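Local coordinates for polyketide biosynthesis 3-hydroxy-3-methylglutaryl-ACP synthase PksG (Bacillus subtilis, PDB 4YXT), which catalyses the aldol condensation of acetyl-AcpK with a beta-ketothioester polyketide intermediate on PksL during synthesis of the antibiotic bacillaene, at residues M218-C223 with A248-F253; G313-P318 with Q342-Q347; S92-E97 with R414-I419; I74-T79 with V125-S130. The protein carries 1 engineered substitution. One frame throughout, in Å; residues are numbered along the deposited sequence.

Contact 1 of 4, residues M218-C223 with A248-F253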
# COMPACT_ATOMS: atom_id res chain seq x y z
N MET A 218 -4.46 15.34 19.97
CA MET A 218 -4.06 16.64 19.44
C MET A 218 -3.87 16.55 17.94
O MET A 218 -4.29 17.46 17.22
CB MET A 218 -2.72 17.15 19.99
CG MET A 218 -2.67 18.02 21.21
SD MET A 218 -0.89 18.30 21.57
CE MET A 218 -0.58 17.26 23.00
N SER A 219 -3.15 15.52 17.46
CA SER A 219 -2.90 15.44 16.01
C SER A 219 -4.20 15.19 15.20
O SER A 219 -4.50 15.89 14.21
CB SER A 219 -1.80 14.46 15.68
OG SER A 219 -2.05 13.20 16.24
N TYR A 220 -5.03 14.28 15.65
CA TYR A 220 -6.38 14.15 15.08
C TYR A 220 -7.09 15.47 14.97
O TYR A 220 -7.65 15.77 13.94
CB TYR A 220 -7.21 13.19 15.93
CG TYR A 220 -8.60 12.86 15.44
CD1 TYR A 220 -9.64 13.80 15.49
CD2 TYR A 220 -8.88 11.59 14.93
CE1 TYR A 220 -10.94 13.46 15.08
CE2 TYR A 220 -10.17 11.25 14.52
CZ TYR A 220 -11.19 12.17 14.59
OH TYR A 220 -12.44 11.84 14.15
N LEU A 221 -7.11 16.26 16.05
CA LEU A 221 -7.85 17.53 16.03
C LEU A 221 -7.17 18.58 15.16
O LEU A 221 -7.82 19.28 14.35
CB LEU A 221 -8.04 18.08 17.43
CG LEU A 221 -8.95 17.29 18.34
CD1 LEU A 221 -8.78 17.74 19.80
CD2 LEU A 221 -10.41 17.38 17.88
N ASP A 222 -5.85 18.68 15.28
CA ASP A 222 -5.14 19.54 14.33
C ASP A 222 -5.42 19.19 12.84
O ASP A 222 -5.67 20.10 12.02
CB ASP A 222 -3.67 19.56 14.64
CG ASP A 222 -3.36 20.18 16.03
OD1 ASP A 222 -4.23 20.91 16.60
OD2 ASP A 222 -2.24 19.93 16.56
N CYS A 223 -5.44 17.88 12.50
CA CYS A 223 -5.71 17.48 11.14
C CYS A 223 -7.17 17.71 10.75
O CYS A 223 -7.46 18.08 9.61
CB CYS A 223 -5.33 16.04 10.82
SG CYS A 223 -3.57 15.52 10.95
N ALA A 248 -19.15 12.44 8.53
CA ALA A 248 -18.68 11.17 9.00
C ALA A 248 -17.27 11.34 9.35
O ALA A 248 -16.53 12.05 8.66
CB ALA A 248 -18.84 10.11 7.92
N TYR A 249 -16.83 10.71 10.43
CA TYR A 249 -15.46 10.89 10.81
C TYR A 249 -14.82 9.52 11.11
O TYR A 249 -15.54 8.54 11.43
CB TYR A 249 -15.34 11.68 12.10
CG TYR A 249 -15.94 13.00 12.17
CD1 TYR A 249 -15.13 14.16 12.17
CD2 TYR A 249 -17.31 13.14 12.31
CE1 TYR A 249 -15.69 15.42 12.31
CE2 TYR A 249 -17.89 14.40 12.42
CZ TYR A 249 -17.08 15.54 12.44
OH TYR A 249 -17.69 16.76 12.58
N HIS A 250 -13.48 9.49 11.06
CA HIS A 250 -12.74 8.38 11.61
C HIS A 250 -13.11 8.28 13.09
O HIS A 250 -12.91 9.25 13.85
CB HIS A 250 -11.24 8.59 11.52
CG HIS A 250 -10.50 7.51 12.23
ND1 HIS A 250 -10.64 6.20 11.89
CD2 HIS A 250 -9.62 7.54 13.26
CE1 HIS A 250 -9.93 5.45 12.71
NE2 HIS A 250 -9.29 6.24 13.54
N THR A 251 -13.66 7.12 13.46
CA THR A 251 -14.28 6.90 14.77
C THR A 251 -13.51 5.83 15.57
O THR A 251 -13.82 4.63 15.50
CB THR A 251 -15.76 6.49 14.60
OG1 THR A 251 -16.42 7.40 13.71
CG2 THR A 251 -16.50 6.52 15.92
N PRO A 252 -12.49 6.25 16.34
CA PRO A 252 -11.84 5.28 17.22
C PRO A 252 -12.68 5.00 18.46
O PRO A 252 -12.62 3.91 19.02
CB PRO A 252 -10.52 5.94 17.58
CG PRO A 252 -10.73 7.40 17.40
CD PRO A 252 -11.85 7.57 16.41
N PHE A 253 -13.44 6.00 18.89
CA PHE A 253 -14.58 5.80 19.81
C PHE A 253 -15.50 6.98 19.66
O PHE A 253 -15.10 8.02 19.22
CB PHE A 253 -14.15 5.56 21.26
CG PHE A 253 -13.17 6.55 21.80
CD1 PHE A 253 -11.82 6.46 21.48
CD2 PHE A 253 -13.59 7.57 22.64
CE1 PHE A 253 -10.90 7.37 21.98
CE2 PHE A 253 -12.67 8.49 23.13
CZ PHE A 253 -11.33 8.38 22.82
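The side chain of Tyr-220 leaves helix 213-234 with CG trans to its backbone nitrogen (chi1 -176°), which carries the phenol straight out to the chain at His-250. His-250 adopts a similar first torsion (174°), which sets its imidazole beside its own carbonyl carbon, with the ring's edge close to the tyrosine. The phenol can then donate a hydrogen bond from Tyr-220 OH to His-250 O, 2.6 Å long. The donor lies in the carbonyl plane, at a C=O...donor angle of 149°, and the accepting oxygen sits at the edge of the tyrosine ring. Next to this bond the ring carbon CE2 of Tyr-220 comes within 4.0 Å of CD2 of His-250, presenting itself at the imidazole edge. Tyrosine suits the place because its rigid ring spans the gap, and its hydroxyl reaches a buried backbone acceptor just where strand 246-249, an edge strand of the large mixed sheet of this thiolase-like fold, gives way to a loop. By similarity His-250 is the catalytic proton donor/acceptor, and its side chain lies about 4 Å from that of Cys-114, the probable acyl-thioester nucleophile. On the same loop, OG1 of Thr-251 turns back to bond Tyr-249 O at 2.7 Å, from well above that carbonyl plane. The methylene CB of Tyr-249 packs 3.6 Å from Tyr-220 OH, while the Tyr-249 phenol heads elsewhere and bonds Tyr-240. Pro-252 adds its stiff ring beyond the histidine, CD standing 4.5 Å from Tyr-220 CE2, and Phe-324 meets the Tyr-220 ring edge-to-face.

Contact 2 of 4, residues G313-P318 with Q342-Q347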
# COMPACT_ATOMS: atom_id res chain seq x y z
N GLY A 313 -29.46 7.48 8.37
CA GLY A 313 -29.80 8.88 8.15
C GLY A 313 -30.99 9.02 7.25
O GLY A 313 -31.55 8.06 6.84
N ARG A 314 -31.37 10.26 6.95
CA ARG A 314 -32.57 10.55 6.15
C ARG A 314 -32.18 10.97 4.73
O ARG A 314 -31.51 11.98 4.55
CB ARG A 314 -33.39 11.68 6.80
CG ARG A 314 -34.69 12.01 6.05
CD ARG A 314 -35.50 13.12 6.69
NE ARG A 314 -35.73 12.91 8.12
CZ ARG A 314 -36.37 13.79 8.91
NH1 ARG A 314 -36.87 14.92 8.40
NH2 ARG A 314 -36.54 13.53 10.20
N PHE A 315 -32.59 10.18 3.74
CA PHE A 315 -32.25 10.46 2.33
C PHE A 315 -33.45 10.50 1.41
O PHE A 315 -33.53 9.74 0.44
CB PHE A 315 -31.20 9.46 1.84
CG PHE A 315 -29.86 9.67 2.49
CD1 PHE A 315 -28.93 10.54 1.94
CD2 PHE A 315 -29.58 9.07 3.69
CE1 PHE A 315 -27.71 10.78 2.58
CE2 PHE A 315 -28.36 9.29 4.31
CZ PHE A 315 -27.42 10.12 3.76
N ASP A 316 -34.37 11.41 1.73
CA ASP A 316 -35.54 11.65 0.86
C ASP A 316 -35.09 12.26 -0.44
O ASP A 316 -35.63 11.94 -1.49
CB ASP A 316 -36.61 12.56 1.51
CG ASP A 316 -37.48 11.82 2.52
OD1 ASP A 316 -37.03 10.81 3.10
OD2 ASP A 316 -38.62 12.26 2.74
N THR A 317 -34.13 13.18 -0.36
CA THR A 317 -33.54 13.81 -1.53
C THR A 317 -32.03 13.59 -1.39
O THR A 317 -31.58 13.12 -0.35
CB THR A 317 -33.93 15.32 -1.68
OG1 THR A 317 -33.26 16.12 -0.70
CG2 THR A 317 -35.44 15.54 -1.54
N PRO A 318 -31.27 13.87 -2.45
CA PRO A 318 -29.80 13.73 -2.40
C PRO A 318 -29.17 14.59 -1.32
O PRO A 318 -29.56 15.72 -1.14
CB PRO A 318 -29.36 14.23 -3.78
CG PRO A 318 -30.51 13.84 -4.66
CD PRO A 318 -31.76 14.00 -3.84
N GLN A 342 -31.89 6.32 -3.98
CA GLN A 342 -31.65 5.02 -4.59
C GLN A 342 -30.45 4.30 -3.94
O GLN A 342 -30.50 3.11 -3.72
CB GLN A 342 -31.39 5.16 -6.07
CG GLN A 342 -32.59 5.60 -6.88
CD GLN A 342 -32.86 7.09 -6.80
OE1 GLN A 342 -32.04 7.87 -6.28
NE2 GLN A 342 -34.02 7.51 -7.32
N GLY A 343 -29.38 5.02 -3.62
CA GLY A 343 -28.20 4.36 -2.99
C GLY A 343 -28.54 3.85 -1.62
O GLY A 343 -28.19 2.71 -1.24
N GLN A 344 -29.27 4.68 -0.87
CA GLN A 344 -29.75 4.25 0.43
C GLN A 344 -30.56 2.97 0.27
O GLN A 344 -30.36 2.04 1.05
CB GLN A 344 -30.53 5.34 1.20
CG GLN A 344 -31.10 4.83 2.53
CD GLN A 344 -31.85 5.88 3.31
OE1 GLN A 344 -32.83 6.43 2.82
NE2 GLN A 344 -31.42 6.15 4.55
N GLU A 345 -31.46 2.88 -0.71
CA GLU A 345 -32.22 1.60 -0.92
C GLU A 345 -31.30 0.40 -1.19
O GLU A 345 -31.49 -0.69 -0.65
CB GLU A 345 -33.23 1.69 -2.07
CG GLU A 345 -34.04 2.97 -2.16
CD GLU A 345 -35.22 2.85 -3.11
OE1 GLU A 345 -36.07 1.96 -2.88
OE2 GLU A 345 -35.29 3.65 -4.10
N ARG A 346 -30.25 0.61 -1.98
CA ARG A 346 -29.37 -0.50 -2.29
C ARG A 346 -28.64 -0.93 -1.02
O ARG A 346 -28.51 -2.10 -0.75
CB ARG A 346 -28.41 -0.13 -3.42
CG ARG A 346 -27.35 -1.19 -3.67
CD ARG A 346 -26.87 -1.17 -5.09
NE ARG A 346 -25.91 -2.23 -5.43
CZ ARG A 346 -25.15 -2.24 -6.53
NH1 ARG A 346 -25.25 -1.23 -7.40
NH2 ARG A 346 -24.30 -3.25 -6.77
N GLN A 347 -28.18 0.01 -0.22
CA GLN A 347 -27.48 -0.41 1.01
C GLN A 347 -28.35 -1.20 1.94
O GLN A 347 -27.86 -2.09 2.65
CB GLN A 347 -26.94 0.80 1.76
CG GLN A 347 -25.73 1.41 1.06
CD GLN A 347 -24.59 0.44 0.94
OE1 GLN A 347 -24.20 0.05 -0.13
NE2 GLN A 347 -24.07 0.03 2.08
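The amide plane of Gln-344 stands nearly perpendicular, 83°, to the ring of Phe-315, although the two side chains approach at a slant. The glutamine reaches from helix 341-349 as a fully extended rod (chi1 177°), which carries its amide to the chain just beyond helix 301-312. There NE2 arrives at the edge of the Phe-315 ring, 3.6 Å from CD2, while the other end of the amide, OE1, lies 3.6 Å from CB of Phe-315. The amide thus lies against both the rim and the base of the phenylalanine, and the ring also meets that of Tyr-246 and touches Thr-339. From this position NE2 of Gln-344 donates to Gly-313 O over 3.0 Å. The acceptor lies close to the amide plane, yet the bond is bent (139° at the hydrogen) and approaches from above the carbonyl plane. Glycine fits here because the phenyl ring folds back close to the main chain, CE2 of Phe-315 standing only 4.1 Å from CA of Gly-313. The same NE2 also bonds Ile-310 O, in the last turn of helix 301-312. Carbonyls where a helix ends often lack an N-H partner and would lie at the negative end of its dipole; a neutral amide can serve one in the last turn, Ile-310 O, and one just beyond, Gly-313 O, tying the helix end to helix 341-349.

Contact 3 of 4, residues S92-E97 with R414-I419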
# COMPACT_ATOMS: atom_id res chain seq x y z
N SER A 92 -4.52 -9.13 -0.52
CA SER A 92 -5.31 -9.11 -1.74
C SER A 92 -5.18 -10.37 -2.63
O SER A 92 -6.07 -10.66 -3.45
CB SER A 92 -5.00 -7.88 -2.60
OG SER A 92 -5.39 -6.67 -1.94
N THR A 93 -4.08 -11.11 -2.49
CA THR A 93 -3.89 -12.36 -3.21
C THR A 93 -4.94 -13.44 -2.79
O THR A 93 -5.65 -14.03 -3.63
CB THR A 93 -2.45 -12.87 -3.04
OG1 THR A 93 -2.20 -13.19 -1.66
CG2 THR A 93 -1.39 -11.82 -3.54
N TYR A 94 -5.06 -13.67 -1.48
CA TYR A 94 -6.07 -14.57 -0.92
C TYR A 94 -7.50 -14.08 -1.13
O TYR A 94 -8.36 -14.87 -1.49
CB TYR A 94 -5.83 -14.72 0.59
CG TYR A 94 -4.61 -15.53 0.95
CD1 TYR A 94 -4.52 -16.86 0.55
CD2 TYR A 94 -3.55 -14.99 1.65
CE1 TYR A 94 -3.44 -17.62 0.86
CE2 TYR A 94 -2.45 -15.75 1.98
CZ TYR A 94 -2.41 -17.08 1.59
OH TYR A 94 -1.35 -17.92 1.91
N ILE A 95 -7.76 -12.78 -0.92
CA ILE A 95 -9.09 -12.25 -1.12
C ILE A 95 -9.54 -12.48 -2.56
O ILE A 95 -10.64 -12.91 -2.81
CB ILE A 95 -9.22 -10.74 -0.88
CG1 ILE A 95 -8.79 -10.33 0.52
CG2 ILE A 95 -10.62 -10.28 -1.12
CD1 ILE A 95 -9.24 -11.26 1.55
N HIS A 96 -8.66 -12.19 -3.50
CA HIS A 96 -8.94 -12.41 -4.91
C HIS A 96 -9.32 -13.88 -5.25
O HIS A 96 -10.28 -14.14 -5.98
CB HIS A 96 -7.70 -11.98 -5.69
CG HIS A 96 -7.77 -12.28 -7.14
ND1 HIS A 96 -8.22 -11.36 -8.06
CD2 HIS A 96 -7.43 -13.38 -7.83
CE1 HIS A 96 -8.16 -11.89 -9.27
NE2 HIS A 96 -7.67 -13.11 -9.16
N GLU A 97 -8.56 -14.82 -4.74
CA GLU A 97 -8.80 -16.24 -4.98
C GLU A 97 -10.18 -16.67 -4.47
O GLU A 97 -10.96 -17.30 -5.16
CB GLU A 97 -7.68 -17.06 -4.29
CG GLU A 97 -7.83 -18.59 -4.30
CD GLU A 97 -7.61 -19.22 -5.68
OE1 GLU A 97 -7.62 -18.49 -6.69
OE2 GLU A 97 -7.42 -20.46 -5.75
N ARG A 414 -1.75 -20.23 3.81
CA ARG A 414 -3.04 -20.25 4.49
C ARG A 414 -4.16 -20.87 3.68
O ARG A 414 -4.42 -20.47 2.55
CB ARG A 414 -3.48 -18.84 4.88
CG ARG A 414 -2.44 -18.13 5.67
CD ARG A 414 -2.97 -16.92 6.36
NE ARG A 414 -2.00 -16.46 7.31
CZ ARG A 414 -2.30 -15.84 8.43
NH1 ARG A 414 -3.56 -15.63 8.76
NH2 ARG A 414 -1.34 -15.45 9.25
N LYS A 415 -4.89 -21.79 4.30
CA LYS A 415 -5.99 -22.40 3.58
C LYS A 415 -7.30 -22.16 4.29
O LYS A 415 -7.39 -22.33 5.49
CB LYS A 415 -5.68 -23.87 3.36
CG LYS A 415 -4.38 -24.04 2.54
CD LYS A 415 -3.82 -25.44 2.65
CE LYS A 415 -4.86 -26.48 2.23
NZ LYS A 415 -4.73 -27.64 3.14
N TYR A 416 -8.29 -21.71 3.52
CA TYR A 416 -9.56 -21.30 4.05
C TYR A 416 -10.65 -22.27 3.60
O TYR A 416 -10.45 -23.08 2.75
CB TYR A 416 -9.89 -19.85 3.66
CG TYR A 416 -8.81 -18.88 4.10
CD1 TYR A 416 -8.94 -18.15 5.26
CD2 TYR A 416 -7.64 -18.70 3.34
CE1 TYR A 416 -7.93 -17.28 5.67
CE2 TYR A 416 -6.64 -17.83 3.73
CZ TYR A 416 -6.79 -17.12 4.89
OH TYR A 416 -5.80 -16.27 5.27
N ARG A 417 -11.80 -22.18 4.23
CA ARG A 417 -12.91 -23.09 3.97
C ARG A 417 -14.22 -22.35 4.18
O ARG A 417 -14.34 -21.50 5.08
CB ARG A 417 -12.82 -24.25 4.97
CG ARG A 417 -13.85 -25.35 4.79
CD ARG A 417 -13.84 -26.23 6.04
NE ARG A 417 -14.77 -27.36 5.92
CZ ARG A 417 -14.74 -28.44 6.68
NH1 ARG A 417 -13.82 -28.57 7.63
NH2 ARG A 417 -15.62 -29.42 6.49
N TRP A 418 -15.21 -22.70 3.36
CA TRP A 418 -16.55 -22.19 3.48
C TRP A 418 -17.34 -22.99 4.52
O TRP A 418 -17.23 -24.19 4.59
CB TRP A 418 -17.25 -22.29 2.14
CG TRP A 418 -16.62 -21.43 1.15
CD1 TRP A 418 -15.84 -21.83 0.11
CD2 TRP A 418 -16.68 -20.00 1.10
NE1 TRP A 418 -15.43 -20.72 -0.61
CE2 TRP A 418 -15.93 -19.59 -0.02
CE3 TRP A 418 -17.31 -19.03 1.88
CZ2 TRP A 418 -15.79 -18.24 -0.37
CZ3 TRP A 418 -17.15 -17.71 1.56
CH2 TRP A 418 -16.40 -17.31 0.43
N ILE A 419 -18.12 -22.31 5.35
CA ILE A 419 -18.92 -22.98 6.36
C ILE A 419 -20.27 -22.30 6.47
O ILE A 419 -20.37 -21.07 6.25
CB ILE A 419 -18.20 -22.98 7.72
CG1 ILE A 419 -16.95 -23.85 7.61
CG2 ILE A 419 -19.13 -23.47 8.84
CD1 ILE A 419 -16.10 -23.96 8.85
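An edge-to-face aromatic pair, joined to a side-chain-to-backbone hydrogen bond, fixes Tyr-94 of helix 91-99 against Arg-414 and Tyr-416 of strand 413-419, an outer strand of the small antiparallel sheet near the C-terminus. The two segments are more than 300 residues apart, so the contact ties the N-terminal half of the chain to its end. Tyr-416 directs its rim at one face of the Tyr-94 ring; the centroids are 5.6 Å apart and the planes are inclined at 64°. The touching atom is CE2 of Tyr-416, which stands 3.9 Å from CD1 of Tyr-94, off centre on that face. Tyr-94 takes chi1 -72°, which lays CG beside its backbone nitrogen and sends the ring across the side chains of Arg-414 and Tyr-416, its hydroxyl reaching the main chain. There Arg-414 N donates to Tyr-94 OH, a nearly straight bond of 3.0 Å with 162° at the hydrogen. The aliphatic start of the arginine packs beside the hydroxyl, CB lying 3.8 Å from Tyr-94 OH. Beyond CG the arginine extends away, and its NH1 forms a salt bridge with Asp-50, whose OD2 also bonds the hydroxyl of Tyr-416. Tyrosine therefore serves in both places: each ring packs while its oxygen finds a polar partner. Because Tyr-94 OH is also hydrogen-bonded to ND1 of His-413, two bonds grip a buried hydroxyl and probably hold the phenol against swinging, while Asp-50 probably balances the buried arginine charge.

Contact 4 of 4, residues I74-T79 with V125-S130; sequences IELLIT and VNFILS
Packing of a helix on the central sheet, as expected in the layered alpha/beta architecture of the thiolase-like superfamily, brings Phe-127 of helix 116-130 onto Leu-76 and Glu-75 of strand 74-80. The apolar part is carried by one leucine methyl: CD2 of Leu-76 lies 3.9 Å from CB of Phe-127 and 4.1 Å from its ring carbon CD2. The two side chains slide past each other in opposite directions, each with CG trans to the backbone nitrogen (chi1 179° for Leu-76, 169° for Phe-127), so that methyl meets stem and neither runs head-on into the other. Leucine and phenylalanine suit this buried layer because both fill it with hydrocarbon. The helix itself starts just after Cys-114, by similarity the nucleophile, in the manner of thiolase-fold enzymes, whereas Phe-127 lies about three turns further on. Glu-75 faces the helix as well as its neighbour Leu-76 because its psi, near 4°, departs from extended geometry and turns successive residues the same way. Its OE1 stands at the rim of the phenyl ring, 4.2 Å from CZ of Phe-127, a distant approach, but one in which the weakly positive rim could slightly favour a carboxylate oxygen. The stronger partners of OE1 are Ser-133 and, on the second subunit, Arg-234 by a salt bridge and Tyr-193 by a hydrogen bond, which together satisfy OE1. Three residues on from Phe-127, Ser-130 OG donates to Phe-127 O at 2.7 Å, and the second subunit packs its Asn-126 against Phe-127.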
# COMPACT_ATOMS: atom_id res chain seq x y z
N ILE A 74 -14.34 -6.05 -12.24
CA ILE A 74 -13.48 -5.65 -11.13
C ILE A 74 -12.05 -5.83 -11.65
O ILE A 74 -11.61 -6.97 -11.83
CB ILE A 74 -13.47 -6.52 -9.84
CG1 ILE A 74 -14.85 -6.88 -9.28
CG2 ILE A 74 -12.67 -5.79 -8.76
CD1 ILE A 74 -15.80 -5.76 -9.11
N GLU A 75 -11.33 -4.75 -11.87
CA GLU A 75 -9.93 -4.84 -12.28
C GLU A 75 -8.86 -4.25 -11.34
O GLU A 75 -7.71 -4.23 -11.69
CB GLU A 75 -9.82 -4.16 -13.59
CG GLU A 75 -10.34 -5.05 -14.66
CD GLU A 75 -10.48 -4.30 -15.93
OE1 GLU A 75 -9.63 -3.41 -16.20
OE2 GLU A 75 -11.46 -4.59 -16.60
N LEU A 76 -9.26 -3.75 -10.17
CA LEU A 76 -8.37 -3.27 -9.13
C LEU A 76 -8.87 -3.83 -7.82
O LEU A 76 -10.00 -3.59 -7.47
CB LEU A 76 -8.39 -1.74 -9.11
CG LEU A 76 -7.57 -0.96 -8.10
CD1 LEU A 76 -6.09 -1.27 -8.20
CD2 LEU A 76 -7.76 0.53 -8.34
N LEU A 77 -8.06 -4.61 -7.13
CA LEU A 77 -8.39 -5.03 -5.81
C LEU A 77 -7.33 -4.45 -4.85
O LEU A 77 -6.15 -4.72 -5.01
CB LEU A 77 -8.44 -6.57 -5.73
CG LEU A 77 -8.53 -7.08 -4.27
CD1 LEU A 77 -9.75 -6.62 -3.53
CD2 LEU A 77 -8.46 -8.58 -4.18
N ILE A 78 -7.75 -3.67 -3.87
CA ILE A 78 -6.81 -3.00 -2.96
C ILE A 78 -7.25 -3.36 -1.58
O ILE A 78 -8.38 -3.07 -1.22
CB ILE A 78 -6.82 -1.46 -3.09
CG1 ILE A 78 -6.34 -1.00 -4.49
CG2 ILE A 78 -5.97 -0.77 -2.01
CD1 ILE A 78 -6.45 0.50 -4.70
N THR A 79 -6.35 -3.95 -0.79
CA THR A 79 -6.64 -4.23 0.58
C THR A 79 -5.91 -3.21 1.42
O THR A 79 -4.73 -2.94 1.21
CB THR A 79 -6.36 -5.71 0.95
OG1 THR A 79 -7.19 -6.56 0.16
CG2 THR A 79 -6.81 -6.00 2.38
N VAL A 125 -10.87 5.74 -6.98
CA VAL A 125 -11.57 6.82 -7.66
C VAL A 125 -10.78 7.36 -8.86
O VAL A 125 -11.34 7.56 -9.95
CB VAL A 125 -11.94 7.97 -6.71
CG1 VAL A 125 -12.51 9.14 -7.51
CG2 VAL A 125 -12.98 7.51 -5.69
N ASN A 126 -9.49 7.60 -8.67
CA ASN A 126 -8.63 8.05 -9.79
C ASN A 126 -8.46 7.00 -10.89
O ASN A 126 -8.28 7.34 -12.04
CB ASN A 126 -7.29 8.57 -9.32
CG ASN A 126 -7.43 9.74 -8.35
OD1 ASN A 126 -8.47 10.39 -8.30
ND2 ASN A 126 -6.39 9.99 -7.55
N PHE A 127 -8.51 5.73 -10.56
CA PHE A 127 -8.51 4.71 -11.60
C PHE A 127 -9.78 4.95 -12.45
O PHE A 127 -9.68 5.01 -13.67
CB PHE A 127 -8.38 3.30 -11.00
CG PHE A 127 -8.63 2.16 -11.98
CD1 PHE A 127 -7.81 1.95 -13.09
CD2 PHE A 127 -9.71 1.31 -11.82
CE1 PHE A 127 -8.04 0.89 -13.98
CE2 PHE A 127 -9.95 0.25 -12.72
CZ PHE A 127 -9.10 0.04 -13.79
N ILE A 128 -10.94 5.13 -11.82
CA ILE A 128 -12.20 5.24 -12.56
C ILE A 128 -12.15 6.50 -13.39
O ILE A 128 -12.41 6.45 -14.56
CB ILE A 128 -13.46 5.29 -11.65
CG1 ILE A 128 -13.66 3.99 -10.82
CG2 ILE A 128 -14.67 5.72 -12.46
CD1 ILE A 128 -13.48 2.61 -11.43
N LEU A 129 -11.80 7.63 -12.76
CA LEU A 129 -11.71 8.90 -13.46
C LEU A 129 -10.67 8.91 -14.57
O LEU A 129 -10.82 9.65 -15.54
CB LEU A 129 -11.37 10.05 -12.50
CG LEU A 129 -12.46 10.37 -11.51
CD1 LEU A 129 -11.95 11.43 -10.57
CD2 LEU A 129 -13.74 10.79 -12.24
N SER A 130 -9.62 8.12 -14.46
CA SER A 130 -8.57 8.12 -15.48
C SER A 130 -9.04 7.53 -16.83
O SER A 130 -8.43 7.77 -17.85
CB SER A 130 -7.37 7.31 -15.04
OG SER A 130 -7.68 5.94 -15.16

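How the contacts relate
Contact 1 is the one at the active site: it holds His-250, whereas the other three lie away from the annotated residues. Contacts 1 and 4 reach the same large sheet, with centres 26 Å apart. Contacts 3 and 4 touch each other, because strand 74-80 leads on to helix 91-99: OG of Ser-92 lies 2.8 Å from OG1 of Thr-79, a probable hydrogen bond, and both contacts also meet the second subunit. Contact 2 touches none of the others; its nearest atoms are about 9 Å from contact 4 and about 10 Å from contact 1. Contact 3 closes a long loop of chain that encloses contacts 1 and 2, and its centre is 33 Å from each of theirs.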